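Local coordinates for tyrocidine synthase 2 (PDB 6TA8), which is a large modular synthase, represented here by a chain spanning a condensation-family domain, which pairs two mixed beta-sheets with packed helices, at residues Tyr211-Glu216 with Thr365-Gln370; Glu216-Val221 with Gln370-Leu375; Phe240-Arg245 with Arg440-Glu445; His249-Ser254 with Val436-Leu441. All coordinates share one frame; numbering follows the deposited sequence.

Contact 1. Residues Tyr211-Glu216 with Thr365-Gln370; sequences YADSDE and TLTTSQ
Asp213 and Thr368 carry the polar part of this contact, in which one carboxylate oxygen takes two hydrogens from a single residue. OD1 of Asp213 accepts from the backbone N of Thr368 at 3.0 Å through its syn lone pair, and the N-H points almost straight at it (163°). The hydroxyl of the same threonine, OG1, gives its hydrogen to Asp213 OD1 at 2.9 Å, but arrives from above the carboxylate plane, 48° out of it. The pincer closes because Thr368 OG1 sits between its own N and carbonyl carbon (chi1 83°), which turns hydroxyl and N-H toward one acceptor; the two side chains meet at about a right angle. Thr368 CG2 also lies against the carboxylate, 3.4 Å from Asp213 OD2.

Next to this grip comes an apolar touch, Ala212 CB against Leu366 CB at 3.6 Å. Thr367 OG1 faces Ala212 O, yet its hydrogen bond runs to Ile362 O.

In the second shell, Gln209, one turn back along the helix, donates NE2 to both Asp213 OD2 and Leu366 O, which links carboxylate and loop and is consistent with holding them together. Behind them the chain turns where Ser214 OG donates to Tyr211 O at 2.7 Å. Asp213 is the first residue to leave helical geometry, so this is a helix C-terminus whose exit residue binds the loop following helix 359-365 at the surface of the condensation domain.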
# COMPACT_ATOMS: atom_id res chain seq x y z
N TYR A 211 -5.24 -12.64 19.27
CA TYR A 211 -6.51 -12.23 18.70
C TYR A 211 -6.97 -13.20 17.62
O TYR A 211 -8.18 -13.32 17.37
CB TYR A 211 -6.40 -10.81 18.14
CG TYR A 211 -7.64 -10.32 17.42
CD1 TYR A 211 -8.75 -9.89 18.13
CD2 TYR A 211 -7.69 -10.29 16.03
CE1 TYR A 211 -9.88 -9.44 17.47
CE2 TYR A 211 -8.81 -9.84 15.37
CZ TYR A 211 -9.91 -9.42 16.09
OH TYR A 211 -11.03 -8.97 15.44
N ALA A 212 -6.04 -13.90 16.98
CA ALA A 212 -6.41 -14.89 15.97
C ALA A 212 -7.16 -16.05 16.60
O ALA A 212 -8.13 -16.56 16.01
CB ALA A 212 -5.16 -15.39 15.24
N ASP A 213 -6.74 -16.49 17.78
CA ASP A 213 -7.39 -17.58 18.49
C ASP A 213 -8.42 -17.10 19.50
O ASP A 213 -8.96 -17.92 20.25
CB ASP A 213 -6.34 -18.45 19.19
CG ASP A 213 -5.50 -19.24 18.21
OD1 ASP A 213 -6.06 -19.77 17.23
OD2 ASP A 213 -4.27 -19.34 18.42
N SER A 214 -8.71 -15.80 19.52
CA SER A 214 -9.76 -15.29 20.39
C SER A 214 -11.13 -15.69 19.84
O SER A 214 -11.26 -16.24 18.74
CB SER A 214 -9.66 -13.77 20.52
OG SER A 214 -10.00 -13.13 19.30
N ASP A 215 -12.17 -15.40 20.63
CA ASP A 215 -13.53 -15.75 20.26
C ASP A 215 -14.30 -14.57 19.66
O ASP A 215 -15.38 -14.79 19.09
CB ASP A 215 -14.29 -16.30 21.47
CG ASP A 215 -13.54 -17.44 22.14
OD1 ASP A 215 -13.86 -17.77 23.30
OD2 ASP A 215 -12.62 -18.00 21.51
N GLU A 216 -13.79 -13.35 19.79
CA GLU A 216 -14.39 -12.23 19.07
C GLU A 216 -14.25 -12.41 17.56
O GLU A 216 -15.17 -12.10 16.80
CB GLU A 216 -13.75 -10.91 19.51
CG GLU A 216 -14.14 -9.71 18.67
CD GLU A 216 -13.31 -8.48 18.98
OE1 GLU A 216 -12.45 -8.55 19.88
OE2 GLU A 216 -13.52 -7.44 18.32
N THR A 365 -4.78 -17.73 7.83
CA THR A 365 -3.33 -17.80 7.99
C THR A 365 -2.86 -17.99 9.42
O THR A 365 -1.78 -18.53 9.63
CB THR A 365 -2.66 -16.54 7.42
OG1 THR A 365 -3.34 -15.38 7.90
CG2 THR A 365 -2.70 -16.56 5.90
N LEU A 366 -3.65 -17.56 10.41
CA LEU A 366 -3.21 -17.60 11.80
C LEU A 366 -4.12 -18.39 12.73
O LEU A 366 -3.64 -18.87 13.77
CB LEU A 366 -3.08 -16.18 12.36
CG LEU A 366 -2.15 -15.21 11.61
CD1 LEU A 366 -2.11 -13.87 12.33
CD2 LEU A 366 -0.76 -15.80 11.47
N THR A 367 -5.40 -18.54 12.41
CA THR A 367 -6.33 -19.22 13.31
C THR A 367 -6.00 -20.70 13.40
O THR A 367 -5.87 -21.39 12.38
CB THR A 367 -7.77 -19.03 12.83
OG1 THR A 367 -8.08 -17.63 12.81
CG2 THR A 367 -8.74 -19.73 13.77
N THR A 368 -5.88 -21.20 14.63
CA THR A 368 -5.47 -22.58 14.90
C THR A 368 -6.65 -23.47 15.27
O THR A 368 -6.57 -24.26 16.22
CB THR A 368 -4.43 -22.61 16.02
OG1 THR A 368 -5.08 -22.55 17.29
CG2 THR A 368 -3.48 -21.43 15.89
N SER A 369 -7.77 -23.36 14.55
CA SER A 369 -8.94 -24.17 14.87
C SER A 369 -9.81 -24.30 13.64
O SER A 369 -9.99 -23.33 12.89
CB SER A 369 -9.74 -23.56 16.03
OG SER A 369 -10.26 -22.29 15.67
N GLN A 370 -10.35 -25.50 13.43
CA GLN A 370 -11.32 -25.72 12.36
C GLN A 370 -12.62 -25.01 12.72
O GLN A 370 -13.30 -25.40 13.68
CB GLN A 370 -11.55 -27.22 12.15
CG GLN A 370 -10.50 -27.89 11.28
CD GLN A 370 -10.94 -28.05 9.84
OE1 GLN A 370 -12.11 -28.33 9.56
NE2 GLN A 370 -10.01 -27.86 8.91

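Contact 2. Residues Glu216-Val221 with Gln370-Leu375; sequences ELLREV and QLQPPL
Val221, the residue most buried here, has a side chain that sets out toward the loop 370-375 and spreads two methyl groups over it. CG1, anti to the backbone N (chi1 -177°), does most of the touching: it rests on the Pro373 ring, 3.7 Å from Pro373 CD and equally near Pro373 CG, and comes within 4.0 Å of Leu371 CB. The other branch, CG2, meets Leu371 CG at 4.0 Å, so the valine touches leucine and proline at once, CG1 reaching both and CG2 the leucine.

Leu218 supplies the second point of contact. The end of its side chain reaches further across than its CB, and its CD2 methyl abuts Leu371 CD1 at 3.4 Å, a close approach for two methyls. Leu371 is thus touched through CD1 by Leu218 and through CB and CG by Val221, two residues three apart in a run of helical backbone.

More loosely, Leu375 CD1 lies 4.2 Å from Val221 CG1; its side chain also packs on Trp224 and Glu228 of helix 221-229. No hydrogen bond crosses between the two segments. The result is a mainly apolar contact near the surface, in which a proline-rich loop, on its way from helix 359-365 to strand 383-390, lies against the start of helix 221-229 in the condensation domain.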
# COMPACT_ATOMS: atom_id res chain seq x y z
N GLU A 216 -13.79 -13.35 19.79
CA GLU A 216 -14.39 -12.23 19.07
C GLU A 216 -14.25 -12.41 17.56
O GLU A 216 -15.17 -12.10 16.80
CB GLU A 216 -13.75 -10.91 19.51
CG GLU A 216 -14.14 -9.71 18.67
CD GLU A 216 -13.31 -8.48 18.98
OE1 GLU A 216 -12.45 -8.55 19.88
OE2 GLU A 216 -13.52 -7.44 18.32
N LEU A 217 -13.10 -12.93 17.12
CA LEU A 217 -12.90 -13.19 15.70
C LEU A 217 -13.78 -14.34 15.22
O LEU A 217 -14.22 -14.34 14.06
CB LEU A 217 -11.43 -13.49 15.43
CG LEU A 217 -11.02 -13.83 13.99
CD1 LEU A 217 -11.42 -12.71 13.05
CD2 LEU A 217 -9.53 -14.10 13.91
N LEU A 218 -14.04 -15.32 16.08
CA LEU A 218 -14.89 -16.45 15.70
C LEU A 218 -16.32 -16.02 15.41
O LEU A 218 -17.05 -16.75 14.73
CB LEU A 218 -14.88 -17.51 16.81
CG LEU A 218 -13.70 -18.48 16.78
CD1 LEU A 218 -13.48 -19.10 18.15
CD2 LEU A 218 -13.95 -19.55 15.74
N ARG A 219 -16.74 -14.85 15.90
CA ARG A 219 -18.07 -14.33 15.63
C ARG A 219 -18.21 -13.77 14.22
O ARG A 219 -19.33 -13.42 13.82
CB ARG A 219 -18.43 -13.25 16.65
CG ARG A 219 -18.39 -13.73 18.09
CD ARG A 219 -18.98 -12.70 19.04
NE ARG A 219 -17.96 -12.04 19.85
CZ ARG A 219 -17.78 -10.72 19.89
NH1 ARG A 219 -18.56 -9.92 19.17
NH2 ARG A 219 -16.83 -10.20 20.65
N GLU A 220 -17.12 -13.69 13.46
CA GLU A 220 -17.14 -13.21 12.09
C GLU A 220 -17.35 -14.31 11.06
O GLU A 220 -17.65 -14.01 9.91
CB GLU A 220 -15.84 -12.48 11.76
CG GLU A 220 -15.64 -11.15 12.47
CD GLU A 220 -14.37 -10.45 12.01
OE1 GLU A 220 -13.59 -10.00 12.88
OE2 GLU A 220 -14.16 -10.36 10.79
N VAL A 221 -17.18 -15.58 11.46
CA VAL A 221 -17.18 -16.67 10.49
C VAL A 221 -18.51 -16.75 9.75
O VAL A 221 -18.55 -17.03 8.54
CB VAL A 221 -16.85 -18.01 11.19
CG1 VAL A 221 -16.77 -19.14 10.18
CG2 VAL A 221 -15.54 -17.89 11.96
N GLN A 370 -10.35 -25.50 13.43
CA GLN A 370 -11.32 -25.72 12.36
C GLN A 370 -12.62 -25.01 12.72
O GLN A 370 -13.30 -25.40 13.68
CB GLN A 370 -11.55 -27.22 12.15
CG GLN A 370 -10.50 -27.89 11.28
CD GLN A 370 -10.94 -28.05 9.84
OE1 GLN A 370 -12.11 -28.33 9.56
NE2 GLN A 370 -10.01 -27.86 8.91
N LEU A 371 -12.96 -23.97 11.97
CA LEU A 371 -14.10 -23.13 12.30
C LEU A 371 -15.41 -23.90 12.12
O LEU A 371 -15.59 -24.61 11.13
CB LEU A 371 -14.09 -21.87 11.45
CG LEU A 371 -12.90 -20.92 11.61
CD1 LEU A 371 -12.40 -20.89 13.05
CD2 LEU A 371 -11.76 -21.26 10.66
N GLN A 372 -16.32 -23.75 13.08
CA GLN A 372 -17.55 -24.53 13.08
C GLN A 372 -18.36 -24.40 11.80
O GLN A 372 -18.86 -25.43 11.31
CB GLN A 372 -18.39 -24.15 14.31
CG GLN A 372 -17.66 -24.30 15.64
CD GLN A 372 -17.73 -23.05 16.49
OE1 GLN A 372 -18.72 -22.32 16.47
NE2 GLN A 372 -16.67 -22.79 17.25
N PRO A 373 -18.54 -23.22 11.20
CA PRO A 373 -19.00 -23.17 9.81
C PRO A 373 -17.84 -23.35 8.86
O PRO A 373 -16.85 -22.61 8.93
CB PRO A 373 -19.60 -21.76 9.69
CG PRO A 373 -19.68 -21.22 11.09
CD PRO A 373 -18.55 -21.88 11.81
N PRO A 374 -17.90 -24.35 7.97
CA PRO A 374 -16.76 -24.63 7.09
C PRO A 374 -16.42 -23.48 6.16
O PRO A 374 -16.98 -23.37 5.06
CB PRO A 374 -17.22 -25.87 6.30
CG PRO A 374 -18.30 -26.48 7.14
CD PRO A 374 -18.99 -25.33 7.80
N LEU A 375 -15.52 -22.61 6.59
CA LEU A 375 -15.03 -21.52 5.75
C LEU A 375 -13.95 -22.06 4.82
O LEU A 375 -12.95 -22.62 5.28
CB LEU A 375 -14.49 -20.38 6.61
CG LEU A 375 -14.71 -18.95 6.10
CD1 LEU A 375 -14.21 -17.94 7.12
CD2 LEU A 375 -14.02 -18.73 4.76

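Contact 3. Residues Phe240-Arg245 with Arg440-Glu445; sequences FVTADR and RLQYEE
Phe240 and Gln442 join two connections of the condensation domain, the loop that leads to strand 250-256 and the turn by which strand 431-439 passes into helix 445-466. One backbone bond spans them: Phe240 N donates to Gln442 O at 3.1 Å, bent to 150° and reaching the oxygen from above the carbonyl plane.

The Phe240 ring presents its edge to the turn. Its CD2 comes 3.3 Å from Leu441 O, and CZ lies 3.5 Å from Glu444 CG, the ring standing nearly perpendicular to the glutamate carboxylate (89°). Glu444 holds the N-cap position of the helix, and its backbone N is bound by Asp239 OD2, next to Phe240 in the chain, so the same loop meets the helix start twice.

Further along, Thr242 lies across Gln442 at about a right angle, CG2 to Gln442 CG at 3.6 Å. Because Thr242 OG1 is anti to its backbone N (chi1 -174°), the methyl is left facing the glutamine while the hydroxyl accepts from Asp244 N at 3.1 Å, an ST turn. Beside that turn, Leu441 CD1 lies 3.8 Å from Asp244 CB and 3.6 Å from Asp244 OD2.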
# COMPACT_ATOMS: atom_id res chain seq x y z
N PHE A 240 -6.68 -10.68 -24.50
CA PHE A 240 -5.91 -11.86 -24.86
C PHE A 240 -5.76 -12.76 -23.64
O PHE A 240 -5.98 -12.34 -22.50
CB PHE A 240 -4.52 -11.49 -25.40
CG PHE A 240 -4.48 -10.19 -26.13
CD1 PHE A 240 -5.04 -10.06 -27.39
CD2 PHE A 240 -3.86 -9.08 -25.57
CE1 PHE A 240 -5.01 -8.86 -28.06
CE2 PHE A 240 -3.82 -7.87 -26.24
CZ PHE A 240 -4.40 -7.77 -27.49
N VAL A 241 -5.38 -14.00 -23.90
CA VAL A 241 -5.07 -14.99 -22.87
C VAL A 241 -3.57 -15.24 -22.90
O VAL A 241 -2.98 -15.40 -23.98
CB VAL A 241 -5.86 -16.29 -23.08
CG1 VAL A 241 -5.17 -17.46 -22.39
CG2 VAL A 241 -7.29 -16.14 -22.56
N THR A 242 -2.95 -15.26 -21.72
CA THR A 242 -1.51 -15.49 -21.64
C THR A 242 -1.18 -16.20 -20.34
O THR A 242 -1.93 -16.13 -19.36
CB THR A 242 -0.73 -14.17 -21.74
OG1 THR A 242 0.67 -14.46 -21.80
CG2 THR A 242 -1.01 -13.29 -20.53
N ALA A 243 -0.05 -16.89 -20.34
CA ALA A 243 0.51 -17.50 -19.15
C ALA A 243 1.74 -16.75 -18.65
O ALA A 243 2.45 -17.25 -17.77
CB ALA A 243 0.86 -18.97 -19.40
N ASP A 244 2.01 -15.56 -19.19
CA ASP A 244 3.17 -14.75 -18.83
C ASP A 244 2.68 -13.58 -17.98
O ASP A 244 2.23 -12.56 -18.51
CB ASP A 244 3.89 -14.26 -20.09
CG ASP A 244 5.20 -13.57 -19.77
OD1 ASP A 244 5.64 -13.62 -18.60
OD2 ASP A 244 5.80 -12.98 -20.70
N ARG A 245 2.77 -13.74 -16.66
CA ARG A 245 2.37 -12.71 -15.72
C ARG A 245 3.55 -11.91 -15.19
O ARG A 245 3.47 -11.34 -14.10
CB ARG A 245 1.59 -13.33 -14.56
CG ARG A 245 1.05 -14.73 -14.84
CD ARG A 245 -0.16 -15.05 -13.99
NE ARG A 245 -1.39 -14.47 -14.53
CZ ARG A 245 -2.10 -15.01 -15.50
NH1 ARG A 245 -1.72 -16.15 -16.06
NH2 ARG A 245 -3.21 -14.41 -15.93
N ARG A 440 0.27 -5.65 -20.70
CA ARG A 440 0.01 -5.40 -22.12
C ARG A 440 -0.24 -6.69 -22.90
O ARG A 440 -0.76 -6.62 -24.02
CB ARG A 440 1.17 -4.62 -22.74
CG ARG A 440 2.51 -5.33 -22.69
CD ARG A 440 3.59 -4.49 -23.35
NE ARG A 440 3.20 -4.06 -24.69
CZ ARG A 440 3.46 -4.75 -25.80
NH1 ARG A 440 4.11 -5.90 -25.73
NH2 ARG A 440 3.06 -4.28 -26.97
N LEU A 441 0.12 -7.84 -22.34
CA LEU A 441 -0.15 -9.12 -22.99
C LEU A 441 -1.58 -9.59 -22.76
O LEU A 441 -1.97 -10.63 -23.32
CB LEU A 441 0.83 -10.18 -22.50
CG LEU A 441 2.29 -9.77 -22.30
CD1 LEU A 441 3.13 -10.99 -21.95
CD2 LEU A 441 2.85 -9.07 -23.53
N GLN A 442 -2.37 -8.88 -21.96
CA GLN A 442 -3.76 -9.21 -21.73
C GLN A 442 -4.73 -8.13 -22.20
O GLN A 442 -5.86 -8.46 -22.56
CB GLN A 442 -4.01 -9.47 -20.24
CG GLN A 442 -3.48 -10.80 -19.75
CD GLN A 442 -3.54 -10.93 -18.24
OE1 GLN A 442 -3.31 -9.97 -17.51
NE2 GLN A 442 -3.85 -12.13 -17.77
N TYR A 443 -4.32 -6.87 -22.20
CA TYR A 443 -5.18 -5.76 -22.59
C TYR A 443 -4.42 -4.81 -23.49
O TYR A 443 -3.23 -4.56 -23.29
CB TYR A 443 -5.69 -4.98 -21.38
CG TYR A 443 -6.71 -5.72 -20.59
CD1 TYR A 443 -8.01 -5.83 -21.04
CD2 TYR A 443 -6.37 -6.31 -19.38
CE1 TYR A 443 -8.95 -6.52 -20.30
CE2 TYR A 443 -7.29 -6.99 -18.64
CZ TYR A 443 -8.58 -7.09 -19.11
OH TYR A 443 -9.49 -7.78 -18.36
N GLU A 444 -5.13 -4.26 -24.47
CA GLU A 444 -4.63 -3.12 -25.22
C GLU A 444 -5.02 -1.85 -24.49
O GLU A 444 -6.05 -1.79 -23.81
CB GLU A 444 -5.20 -3.12 -26.64
CG GLU A 444 -4.71 -4.29 -27.49
CD GLU A 444 -5.39 -4.36 -28.84
OE1 GLU A 444 -6.62 -4.13 -28.91
OE2 GLU A 444 -4.70 -4.66 -29.84
N GLU A 445 -4.17 -0.82 -24.62
CA GLU A 445 -4.39 0.42 -23.88
C GLU A 445 -5.75 1.05 -24.18
O GLU A 445 -6.24 1.84 -23.37
CB GLU A 445 -3.28 1.42 -24.21
CG GLU A 445 -3.08 2.49 -23.14
CD GLU A 445 -2.30 3.68 -23.65
OE1 GLU A 445 -2.87 4.49 -24.41
OE2 GLU A 445 -1.11 3.81 -23.28

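Contact 4. Residues His249-Ser254 with Val436-Leu441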
# COMPACT_ATOMS: atom_id res chain seq x y z
N HIS A 249 5.89 -6.64 -18.44
CA HIS A 249 4.82 -6.28 -19.36
C HIS A 249 3.76 -5.39 -18.71
O HIS A 249 2.69 -5.20 -19.30
CB HIS A 249 4.17 -7.54 -19.92
CG HIS A 249 5.14 -8.53 -20.47
ND1 HIS A 249 5.70 -8.41 -21.73
CD2 HIS A 249 5.65 -9.67 -19.94
CE1 HIS A 249 6.52 -9.42 -21.94
NE2 HIS A 249 6.51 -10.20 -20.88
N THR A 250 4.04 -4.85 -17.53
CA THR A 250 3.05 -4.05 -16.81
C THR A 250 3.08 -2.61 -17.30
O THR A 250 4.14 -1.98 -17.34
CB THR A 250 3.31 -4.11 -15.31
OG1 THR A 250 2.97 -5.40 -14.81
CG2 THR A 250 2.49 -3.06 -14.58
N ARG A 251 1.91 -2.09 -17.66
CA ARG A 251 1.74 -0.70 -18.04
C ARG A 251 0.68 -0.06 -17.17
O ARG A 251 -0.18 -0.74 -16.60
CB ARG A 251 1.37 -0.56 -19.52
CG ARG A 251 2.39 -1.15 -20.48
CD ARG A 251 3.73 -0.44 -20.36
NE ARG A 251 4.66 -0.87 -21.40
CZ ARG A 251 5.57 -1.82 -21.24
NH1 ARG A 251 5.67 -2.46 -20.08
NH2 ARG A 251 6.38 -2.15 -22.23
N THR A 252 0.74 1.27 -17.06
CA THR A 252 -0.17 2.02 -16.21
C THR A 252 -0.85 3.12 -17.02
O THR A 252 -0.19 3.83 -17.78
CB THR A 252 0.56 2.65 -15.02
OG1 THR A 252 1.51 3.61 -15.49
CG2 THR A 252 1.28 1.58 -14.21
N LEU A 253 -2.16 3.23 -16.86
CA LEU A 253 -2.95 4.30 -17.47
C LEU A 253 -3.59 5.10 -16.34
O LEU A 253 -4.34 4.55 -15.53
CB LEU A 253 -4.02 3.73 -18.41
CG LEU A 253 -4.86 4.75 -19.19
CD1 LEU A 253 -5.12 4.25 -20.61
CD2 LEU A 253 -6.17 5.04 -18.49
N SER A 254 -3.31 6.40 -16.30
CA SER A 254 -3.74 7.26 -15.21
C SER A 254 -4.61 8.39 -15.74
O SER A 254 -4.42 8.89 -16.85
CB SER A 254 -2.54 7.85 -14.46
OG SER A 254 -1.64 6.83 -14.07
N VAL A 436 -4.53 2.76 -13.07
CA VAL A 436 -4.92 1.38 -13.31
C VAL A 436 -3.72 0.64 -13.89
O VAL A 436 -3.22 1.01 -14.96
CB VAL A 436 -6.13 1.27 -14.25
CG1 VAL A 436 -6.58 -0.18 -14.38
CG2 VAL A 436 -7.27 2.14 -13.74
N GLY A 437 -3.26 -0.39 -13.19
CA GLY A 437 -2.14 -1.20 -13.64
C GLY A 437 -2.63 -2.46 -14.33
O GLY A 437 -3.49 -3.18 -13.81
N TYR A 438 -2.07 -2.73 -15.50
CA TYR A 438 -2.45 -3.88 -16.31
C TYR A 438 -1.23 -4.43 -17.02
O TYR A 438 -0.16 -3.81 -17.04
CB TYR A 438 -3.54 -3.52 -17.33
CG TYR A 438 -3.07 -2.57 -18.41
CD1 TYR A 438 -3.02 -1.20 -18.18
CD2 TYR A 438 -2.68 -3.04 -19.65
CE1 TYR A 438 -2.59 -0.33 -19.16
CE2 TYR A 438 -2.24 -2.18 -20.64
CZ TYR A 438 -2.20 -0.82 -20.39
OH TYR A 438 -1.77 0.04 -21.37
N SER A 439 -1.39 -5.61 -17.61
CA SER A 439 -0.35 -6.23 -18.43
C SER A 439 -0.71 -6.06 -19.90
O SER A 439 -1.85 -6.30 -20.29
CB SER A 439 -0.19 -7.71 -18.09
OG SER A 439 0.75 -8.33 -18.95
N ARG A 440 0.27 -5.65 -20.70
CA ARG A 440 0.01 -5.40 -22.12
C ARG A 440 -0.24 -6.69 -22.90
O ARG A 440 -0.76 -6.62 -24.02
CB ARG A 440 1.17 -4.62 -22.74
CG ARG A 440 2.51 -5.33 -22.69
CD ARG A 440 3.59 -4.49 -23.35
NE ARG A 440 3.20 -4.06 -24.69
CZ ARG A 440 3.46 -4.75 -25.80
NH1 ARG A 440 4.11 -5.90 -25.73
NH2 ARG A 440 3.06 -4.28 -26.97
N LEU A 441 0.12 -7.84 -22.34
CA LEU A 441 -0.15 -9.12 -22.99
C LEU A 441 -1.58 -9.59 -22.76
O LEU A 441 -1.97 -10.63 -23.32
CB LEU A 441 0.83 -10.18 -22.50
CG LEU A 441 2.29 -9.77 -22.30
CD1 LEU A 441 3.13 -10.99 -21.95
CD2 LEU A 441 2.85 -9.07 -23.53
O HOH W 1 6.32 -6.18 -24.10
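Arg251 and Tyr438 form the central hydrogen-bonded pair of an antiparallel ladder, in which strand 250-254 closes one edge of the six-stranded mixed sheet against strand 436-439. The tight part is the backbone. Arg251 N reaches Tyr438 O at 2.8 Å, Tyr438 N returns to Arg251 O at 3.0 Å, and Leu253 and Val436 exchange a second such pair. Beyond the strand end, Arg440 N still donates to His249 O at 2.8 Å, nearly along the C=O axis. Between these rungs Thr250 faces Ser439 and Thr252 faces Gly437 as non-hydrogen-bonded pairs, where alpha carbons approach carbonyls, for example Thr250 CA to Tyr438 O at 3.2 Å.

The face bearing Tyr438 and Leu253 is covered by helix 445-466, with Ile448 against the tyrosine and Ala452 against the leucine. With CG between its backbone N and carbonyl carbon (chi1 67°), the Tyr438 ring leans across the neighbouring strand, and Arg251 CB makes an off-centre CH-pi contact over its face, 4.2 Å from the ring centroid.

Toward solvent the fit slackens. Exposed Arg251 and Arg440 run side by side, their guanidinium planes 29° apart and Arg440 CD over one face of the Arg251 group; such like charges would probably repel mildly. Arg251 NH1 is occupied by the carbonyls of Lys248 and Thr250, while a water weakly links Arg440 NH1 and His249 ND1. The histidine itself packs closely: Leu441 CD1 sits above its ring centre, 3.4 Å from the His249 centroid and 7° off the normal.

In the fold
The four contacts form two clusters. Contacts 1 and 2 run on from one another, sharing Glu216 and Gln370, with centres about 8 Å apart; contacts 3 and 4 share Arg440 and Leu441, with centres about 9 Å apart. Between clusters the centres are about 38 to 39 Å apart. Along the chain the first segments come in order, 211-216, 216-221, 240-245 and 249-254; their partners follow at 365-375 and then 436-445. The loop of contacts 1 and 2 leads into strand 383-390, which belongs to the same six-stranded sheet as the strands of contact 4. The region 211-254 is therefore tied to two distant parts of one condensation domain.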